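Local coordinates for protein mannose-6-phosphate isomerase (Bacillus subtilis, PDB 1QWR) that probably catalyses the zinc-dependent interconversion of D-mannose 6-phosphate and D-fructose 6-phosphate, at residues P8-P13 with D295-P300; A43-P48 with P84-L89. All blocks are in the same frame, centred on the assembly; numbering follows the deposited sequence.

Contact 1 (P8-P13 with D295-P300); sequences PIFLTP and DHFILP
An antiparallel ladder joins strand 9-17, near the N-terminus, to strand 296-299 of the C-terminal cupin region. Ile9 and Ile298 form its hydrogen-bonded pair: Ile9 N donates to Ile298 O (2.9 Å) in the carbonyl plane, while Ile298 N reaches Ile9 O (2.8 Å) from above the carbonyl plane. Leu11 N continues the ladder to His296 O at 2.9 Å. Beyond it a water takes over, accepting from His296 N and donating to Leu11 O. Phe10 and Phe297 make the non-hydrogen-bonded pair, their side chains alongside each other and pointing the same way. CB of Phe297 sits over one face of the Phe10 ring, 4.0 Å from its centroid, a CH-pi contact. With CG in the crowded position between backbone N and carbonyl carbon (chi1 59°), the Phe297 ring lies oblique to that of Phe10, planes 37° apart, and Phe10 CE1 meets Phe297 CD2 at 3.7 Å. On the face of Ile9 and Ile298, the Ile298 side chain crosses that of Leu11 obliquely, Leu11 CD1 4.2 Å from Ile298 CD1. Leu291 of strand 287-292 packs against both phenylalanines, Leu11 rests on Ile44 of strand 38-44, and strand 271-276 pairs with the far side of 296-299.

Contact 2 (A43-P48 with P84-L89); sequences AISAHP and PLLTKL
From CB outward, Ile44 runs beside Thr87, both side chains pointing the same way. Its CB lies 4.0 Å from Thr87 CB; CG1, anti to the carbonyl carbon, carries CD1 back over the threonine, where it touches Thr87 CB at 3.7 Å and, slightly farther off, CG2. The chi2 of 100°, away from a staggered value, places CD1 there. Thr87 OG1 and Ile44 O share a water, which donates to the carbonyl. Beneath these side chains the backbone forms a classic beta bulge: Ala43 and Ile44 both face Thr87, whose O accepts from Ala43 N (2.8 Å, bent to 135°) and, along a lone pair, from Ile44 N (3.2 Å). Thr87 N returns a nearly straight bond to Ile44 O at 2.9 Å. Past the bulge, CD1 of Leu86 presses on Ser45 CB at 3.4 Å, tighter than usual for two carbons. Ser45 OG, anti to its own backbone N, accepts from His47 N in an ST turn and also bonds Gly50 O. An alanine at Ser45 would probably loosen this turn, since both OG bonds would go. A second water bridges Ala46 N and Leu85 O where the strands part.

Both contacts are buried antiparallel pairings, contact 2 the nearer to the centre of the chain. Contact 1 ties chain-distant strands from the two family regions together, whereas contact 2 stays within the catalytic region, where the side chain of Lys88, salt-bridged to Glu40, lies about 7 Å from the zinc ion. Neighbouring strands 9-17 and 38-44 bring them together: CD1 of Leu11 packs on CG2 of Ile44 at 3.6 Å, and CE1 of His296 meets CB of Ala43 at 3.5 Å. Contact 1 keeps its register without a bulge, a water standing in for one rung, and carries an aromatic pair on one face; contact 2 has bifurcated acceptance at its bulge and aliphatic and hydroxyl side chains. Each adds a water bridge between main-chain atoms beyond its direct bonds.

Contact 1 (P8-P13 with D295-P300)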
ATOM      1  N   PRO A   8     -10.311 -14.513  12.071  1.00 20.68           N
ATOM      2  CA  PRO A   8      -9.977 -13.558  11.006  1.00 17.70           C
ATOM      3  C   PRO A   8     -10.971 -12.410  10.936  1.00 19.27           C
ATOM      4  O   PRO A   8     -12.177 -12.619  11.128  1.00 18.96           O
ATOM      5  CB  PRO A   8      -9.998 -14.426   9.744  1.00 17.52           C
ATOM      6  CG  PRO A   8      -9.586 -15.781  10.268  1.00 19.63           C
ATOM      7  CD  PRO A   8     -10.384 -15.888  11.545  1.00 19.13           C
ATOM      8  N   ILE A   9     -10.476 -11.203  10.657  1.00 15.29           N
ATOM      9  CA  ILE A   9     -11.361 -10.035  10.563  1.00 15.65           C
ATOM     10  C   ILE A   9     -11.295  -9.542   9.124  1.00 17.59           C
ATOM     11  O   ILE A   9     -10.295  -8.947   8.729  1.00 15.16           O
ATOM     12  CB  ILE A   9     -10.888  -8.918  11.528  1.00 13.60           C
ATOM     13  CG1 ILE A   9     -10.882  -9.450  12.961  1.00 17.19           C
ATOM     14  CG2 ILE A   9     -11.777  -7.661  11.389  1.00 14.23           C
ATOM     15  CD1 ILE A   9     -10.078  -8.577  13.918  1.00 19.50           C
ATOM     16  N   PHE A  10     -12.344  -9.787   8.345  1.00 18.37           N
ATOM     17  CA  PHE A  10     -12.348  -9.370   6.948  1.00 18.34           C
ATOM     18  C   PHE A  10     -12.799  -7.929   6.836  1.00 18.64           C
ATOM     19  O   PHE A  10     -13.615  -7.458   7.637  1.00 18.30           O
ATOM     20  CB  PHE A  10     -13.256 -10.284   6.116  1.00 17.77           C
ATOM     21  CG  PHE A  10     -12.667 -11.646   5.866  1.00 17.05           C
ATOM     22  CD1 PHE A  10     -11.996 -11.924   4.674  1.00 18.11           C
ATOM     23  CD2 PHE A  10     -12.737 -12.633   6.843  1.00 20.59           C
ATOM     24  CE1 PHE A  10     -11.388 -13.176   4.467  1.00 20.21           C
ATOM     25  CE2 PHE A  10     -12.135 -13.893   6.650  1.00 20.10           C
ATOM     26  CZ  PHE A  10     -11.459 -14.157   5.458  1.00 21.42           C
ATOM     27  N   LEU A  11     -12.256  -7.237   5.839  1.00 15.94           N
ATOM     28  CA  LEU A  11     -12.549  -5.832   5.614  1.00 16.57           C
ATOM     29  C   LEU A  11     -13.210  -5.580   4.273  1.00 16.48           C
ATOM     30  O   LEU A  11     -12.825  -6.146   3.261  1.00 17.78           O
ATOM     31  CB  LEU A  11     -11.252  -5.009   5.700  1.00 15.18           C
ATOM     32  CG  LEU A  11     -10.637  -5.227   7.089  1.00 19.55           C
ATOM     33  CD1 LEU A  11      -9.250  -4.667   7.172  1.00 22.19           C
ATOM     34  CD2 LEU A  11     -11.574  -4.584   8.121  1.00 17.05           C
ATOM     35  N   THR A  12     -14.205  -4.709   4.281  1.00 15.80           N
ATOM     36  CA  THR A  12     -14.908  -4.354   3.054  1.00 19.31           C
ATOM     37  C   THR A  12     -14.157  -3.205   2.426  1.00 19.77           C
ATOM     38  O   THR A  12     -13.916  -2.191   3.074  1.00 22.69           O
ATOM     39  CB  THR A  12     -16.324  -3.886   3.347  1.00 20.06           C
ATOM     40  OG1 THR A  12     -17.067  -4.981   3.884  1.00 21.28           O
ATOM     41  CG2 THR A  12     -16.994  -3.374   2.051  1.00 19.41           C
ATOM     42  N   PRO A  13     -13.794  -3.337   1.146  1.00 23.04           N
ATOM     43  CA  PRO A  13     -13.055  -2.287   0.436  1.00 24.43           C
ATOM     44  C   PRO A  13     -13.766  -0.944   0.211  1.00 23.42           C
ATOM     45  O   PRO A  13     -14.987  -0.873   0.052  1.00 23.36           O
ATOM     46  CB  PRO A  13     -12.670  -2.965  -0.878  1.00 25.64           C
ATOM     47  CG  PRO A  13     -13.752  -3.975  -1.099  1.00 27.00           C
ATOM     48  CD  PRO A  13     -14.036  -4.510   0.289  1.00 23.49           C
ATOM     49  N   ASP A 295      -9.884 -10.668  -1.313  1.00 14.19           N
ATOM     50  CA  ASP A 295     -10.167 -10.591   0.135  1.00 14.34           C
ATOM     51  C   ASP A 295      -9.012  -9.877   0.842  1.00 14.82           C
ATOM     52  O   ASP A 295      -7.841 -10.042   0.472  1.00 14.68           O
ATOM     53  CB  ASP A 295     -10.265 -11.979   0.784  1.00 14.93           C
ATOM     54  CG  ASP A 295     -11.568 -12.702   0.477  1.00 16.58           C
ATOM     55  OD1 ASP A 295     -12.591 -12.042   0.208  1.00 18.61           O
ATOM     56  OD2 ASP A 295     -11.547 -13.944   0.542  1.00 19.48           O
ATOM     57  N   HIS A 296      -9.352  -9.093   1.862  1.00 13.47           N
ATOM     58  CA  HIS A 296      -8.378  -8.388   2.686  1.00 13.74           C
ATOM     59  C   HIS A 296      -8.832  -8.657   4.115  1.00 15.48           C
ATOM     60  O   HIS A 296     -10.034  -8.538   4.430  1.00 13.84           O
ATOM     61  CB  HIS A 296      -8.399  -6.896   2.383  1.00 13.94           C
ATOM     62  CG  HIS A 296      -8.043  -6.588   0.965  1.00 14.66           C
ATOM     63  ND1 HIS A 296      -6.751  -6.684   0.482  1.00 11.54           N
ATOM     64  CD2 HIS A 296      -8.820  -6.254  -0.089  1.00 13.18           C
ATOM     65  CE1 HIS A 296      -6.751  -6.420  -0.816  1.00 12.38           C
ATOM     66  NE2 HIS A 296      -7.995  -6.158  -1.189  1.00 13.18           N
ATOM     67  N   PHE A 297      -7.891  -9.019   4.976  1.00 13.45           N
ATOM     68  CA  PHE A 297      -8.256  -9.326   6.351  1.00 14.44           C
ATOM     69  C   PHE A 297      -7.100  -9.188   7.305  1.00 14.18           C
ATOM     70  O   PHE A 297      -5.921  -9.139   6.903  1.00 14.92           O
ATOM     71  CB  PHE A 297      -8.830 -10.750   6.445  1.00 13.56           C
ATOM     72  CG  PHE A 297      -7.884 -11.833   5.974  1.00 12.34           C
ATOM     73  CD1 PHE A 297      -7.073 -12.535   6.882  1.00 14.72           C
ATOM     74  CD2 PHE A 297      -7.825 -12.165   4.634  1.00 13.03           C
ATOM     75  CE1 PHE A 297      -6.213 -13.566   6.438  1.00 14.85           C
ATOM     76  CE2 PHE A 297      -6.972 -13.190   4.173  1.00 16.24           C
ATOM     77  CZ  PHE A 297      -6.161 -13.900   5.075  1.00 16.00           C
ATOM     78  N   ILE A 298      -7.455  -9.113   8.580  1.00 15.03           N
ATOM     79  CA  ILE A 298      -6.479  -9.013   9.640  1.00 14.74           C
ATOM     80  C   ILE A 298      -6.567 -10.262  10.495  1.00 16.70           C
ATOM     81  O   ILE A 298      -7.668 -10.717  10.829  1.00 16.52           O
ATOM     82  CB  ILE A 298      -6.762  -7.762  10.514  1.00 13.56           C
ATOM     83  CG1 ILE A 298      -6.348  -6.509   9.745  1.00 14.69           C
ATOM     84  CG2 ILE A 298      -6.022  -7.870  11.856  1.00 15.29           C
ATOM     85  CD1 ILE A 298      -6.743  -5.220  10.447  1.00 16.59           C
ATOM     86  N   LEU A 299      -5.406 -10.863  10.786  1.00 15.78           N
ATOM     87  CA  LEU A 299      -5.362 -11.997  11.682  1.00 14.28           C
ATOM     88  C   LEU A 299      -4.938 -11.333  13.004  1.00 13.96           C
ATOM     89  O   LEU A 299      -3.831 -10.764  13.114  1.00 14.32           O
ATOM     90  CB  LEU A 299      -4.304 -13.043  11.243  1.00 13.83           C
ATOM     91  CG  LEU A 299      -4.590 -13.698   9.881  1.00 17.08           C
ATOM     92  CD1 LEU A 299      -3.460 -14.672   9.473  1.00 16.21           C
ATOM     93  CD2 LEU A 299      -5.926 -14.432   9.958  1.00 17.32           C
ATOM     94  N   PRO A 300      -5.811 -11.393  14.016  1.00 15.83           N
ATOM     95  CA  PRO A 300      -5.606 -10.815  15.349  1.00 15.81           C
ATOM     96  C   PRO A 300      -4.469 -11.409  16.163  1.00 17.27           C
ATOM     97  O   PRO A 300      -3.935 -12.472  15.827  1.00 16.43           O
ATOM     98  CB  PRO A 300      -6.970 -11.009  16.017  1.00 16.24           C
ATOM     99  CG  PRO A 300      -7.437 -12.280  15.442  1.00 17.52           C
ATOM    100  CD  PRO A 300      -7.082 -12.142  13.965  1.00 14.81           C
TER
HETATM  101  O   HOH W   1     -12.313  -8.607   2.093  1.00 16.25           O

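Contact 2 (A43-P48 with P84-L89)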
ATOM      1  N   ALA A  43      -7.878  -0.932   0.837  1.00 15.51           N
ATOM      2  CA  ALA A  43      -8.149  -2.318   1.245  1.00 12.68           C
ATOM      3  C   ALA A  43      -8.120  -2.629   2.737  1.00 14.00           C
ATOM      4  O   ALA A  43      -9.006  -3.303   3.257  1.00 16.71           O
ATOM      5  CB  ALA A  43      -7.165  -3.229   0.477  1.00 11.94           C
ATOM      6  N   ILE A  44      -7.076  -2.194   3.415  1.00 13.57           N
ATOM      7  CA  ILE A  44      -7.045  -2.329   4.876  1.00 14.70           C
ATOM      8  C   ILE A  44      -6.785  -0.868   5.258  1.00 15.14           C
ATOM      9  O   ILE A  44      -5.687  -0.344   5.098  1.00 14.99           O
ATOM     10  CB  ILE A  44      -5.920  -3.239   5.383  1.00 13.09           C
ATOM     11  CG1 ILE A  44      -6.169  -4.694   4.913  1.00 15.91           C
ATOM     12  CG2 ILE A  44      -5.908  -3.229   6.927  1.00 12.34           C
ATOM     13  CD1 ILE A  44      -5.346  -5.124   3.661  1.00 11.85           C
ATOM     14  N   SER A  45      -7.821  -0.192   5.731  1.00 15.07           N
ATOM     15  CA  SER A  45      -7.685   1.222   6.029  1.00 15.08           C
ATOM     16  C   SER A  45      -8.364   1.679   7.295  1.00 16.07           C
ATOM     17  O   SER A  45      -9.469   1.236   7.600  1.00 15.82           O
ATOM     18  CB  SER A  45      -8.278   2.032   4.859  1.00 16.31           C
ATOM     19  OG  SER A  45      -8.543   3.403   5.196  1.00 14.18           O
ATOM     20  N   ALA A  46      -7.684   2.556   8.029  1.00 15.12           N
ATOM     21  CA  ALA A  46      -8.267   3.190   9.201  1.00 15.60           C
ATOM     22  C   ALA A  46      -8.115   4.701   8.971  1.00 16.41           C
ATOM     23  O   ALA A  46      -8.201   5.512   9.905  1.00 14.81           O
ATOM     24  CB  ALA A  46      -7.553   2.783  10.483  1.00 16.48           C
ATOM     25  N   HIS A  47      -7.889   5.097   7.724  1.00 15.87           N
ATOM     26  CA  HIS A  47      -7.738   6.530   7.480  1.00 16.30           C
ATOM     27  C   HIS A  47      -9.124   7.173   7.527  1.00 16.57           C
ATOM     28  O   HIS A  47     -10.074   6.643   6.962  1.00 16.39           O
ATOM     29  CB  HIS A  47      -7.069   6.803   6.125  1.00 15.75           C
ATOM     30  CG  HIS A  47      -6.547   8.204   6.004  1.00 17.37           C
ATOM     31  ND1 HIS A  47      -7.364   9.284   5.725  1.00 15.78           N
ATOM     32  CD2 HIS A  47      -5.318   8.713   6.246  1.00 16.73           C
ATOM     33  CE1 HIS A  47      -6.657  10.397   5.806  1.00 18.96           C
ATOM     34  NE2 HIS A  47      -5.413  10.080   6.122  1.00 19.26           N
ATOM     35  N   PRO A  48      -9.248   8.316   8.221  1.00 17.59           N
ATOM     36  CA  PRO A  48     -10.525   9.038   8.346  1.00 19.00           C
ATOM     37  C   PRO A  48     -11.227   9.316   7.015  1.00 21.08           C
ATOM     38  O   PRO A  48     -12.458   9.306   6.940  1.00 20.18           O
ATOM     39  CB  PRO A  48     -10.131  10.327   9.067  1.00 19.72           C
ATOM     40  CG  PRO A  48      -8.954   9.922   9.909  1.00 21.68           C
ATOM     41  CD  PRO A  48      -8.168   9.006   8.951  1.00 17.08           C
ATOM     42  N   PRO A  84      -1.580   2.028  12.607  1.00 14.97           N
ATOM     43  CA  PRO A  84      -0.434   2.540  11.861  1.00 14.49           C
ATOM     44  C   PRO A  84      -0.253   2.470  10.366  1.00 11.53           C
ATOM     45  O   PRO A  84       0.520   3.266   9.805  1.00 13.36           O
ATOM     46  CB  PRO A  84       0.740   1.880  12.591  1.00 14.78           C
ATOM     47  CG  PRO A  84       0.213   0.518  12.877  1.00 15.87           C
ATOM     48  CD  PRO A  84      -1.234   0.807  13.361  1.00 14.99           C
ATOM     49  N   LEU A  85      -0.935   1.536   9.725  1.00 13.60           N
ATOM     50  CA  LEU A  85      -0.741   1.351   8.307  1.00 12.08           C
ATOM     51  C   LEU A  85      -1.968   1.555   7.433  1.00 14.27           C
ATOM     52  O   LEU A  85      -3.084   1.733   7.924  1.00 14.63           O
ATOM     53  CB  LEU A  85      -0.169  -0.064   8.093  1.00 12.89           C
ATOM     54  CG  LEU A  85       1.162  -0.387   8.810  1.00 14.49           C
ATOM     55  CD1 LEU A  85       1.513  -1.866   8.621  1.00 18.66           C
ATOM     56  CD2 LEU A  85       2.285   0.484   8.253  1.00 11.92           C
ATOM     57  N   LEU A  86      -1.735   1.495   6.123  1.00 13.54           N
ATOM     58  CA  LEU A  86      -2.782   1.629   5.133  1.00 14.94           C
ATOM     59  C   LEU A  86      -2.352   0.798   3.936  1.00 14.88           C
ATOM     60  O   LEU A  86      -1.231   0.942   3.454  1.00 12.82           O
ATOM     61  CB  LEU A  86      -2.959   3.096   4.754  1.00 14.94           C
ATOM     62  CG  LEU A  86      -3.751   3.446   3.490  1.00 15.12           C
ATOM     63  CD1 LEU A  86      -5.197   2.952   3.618  1.00 14.72           C
ATOM     64  CD2 LEU A  86      -3.709   4.985   3.324  1.00 14.93           C
ATOM     65  N   THR A  87      -3.230  -0.100   3.485  1.00 12.23           N
ATOM     66  CA  THR A  87      -2.910  -0.960   2.356  1.00 13.64           C
ATOM     67  C   THR A  87      -3.891  -0.694   1.231  1.00 14.63           C
ATOM     68  O   THR A  87      -5.107  -0.699   1.445  1.00 12.89           O
ATOM     69  CB  THR A  87      -3.016  -2.443   2.743  1.00 11.05           C
ATOM     70  OG1 THR A  87      -2.166  -2.706   3.870  1.00 15.56           O
ATOM     71  CG2 THR A  87      -2.615  -3.332   1.586  1.00 13.86           C
ATOM     72  N   LYS A  88      -3.353  -0.516   0.033  1.00 12.52           N
ATOM     73  CA  LYS A  88      -4.178  -0.263  -1.145  1.00 14.16           C
ATOM     74  C   LYS A  88      -3.804  -1.128  -2.332  1.00 13.79           C
ATOM     75  O   LYS A  88      -2.672  -1.629  -2.426  1.00 13.94           O
ATOM     76  CB  LYS A  88      -3.988   1.173  -1.631  1.00 14.69           C
ATOM     77  CG  LYS A  88      -4.289   2.259  -0.619  1.00 15.17           C
ATOM     78  CD  LYS A  88      -3.929   3.614  -1.267  1.00 13.08           C
ATOM     79  CE  LYS A  88      -4.011   4.778  -0.283  1.00 15.56           C
ATOM     80  NZ  LYS A  88      -3.713   6.041  -1.024  1.00 16.92           N
ATOM     81  N   LEU A  89      -4.780  -1.289  -3.228  1.00 13.69           N
ATOM     82  CA  LEU A  89      -4.588  -1.932  -4.532  1.00 15.46           C
ATOM     83  C   LEU A  89      -4.710  -0.728  -5.479  1.00 15.20           C
ATOM     84  O   LEU A  89      -5.692   0.043  -5.382  1.00 16.77           O
ATOM     85  CB  LEU A  89      -5.687  -2.953  -4.837  1.00 14.26           C
ATOM     86  CG  LEU A  89      -5.427  -4.335  -4.232  1.00 16.48           C
ATOM     87  CD1 LEU A  89      -6.675  -5.215  -4.466  1.00 15.01           C
ATOM     88  CD2 LEU A  89      -4.183  -4.985  -4.874  1.00 16.28           C
TER
HETATM   89  O   HOH W   2      -3.128  -1.438   6.406  1.00 27.25           O
HETATM   90  O   HOH W   3      -5.223   3.372   7.302  1.00 13.60           O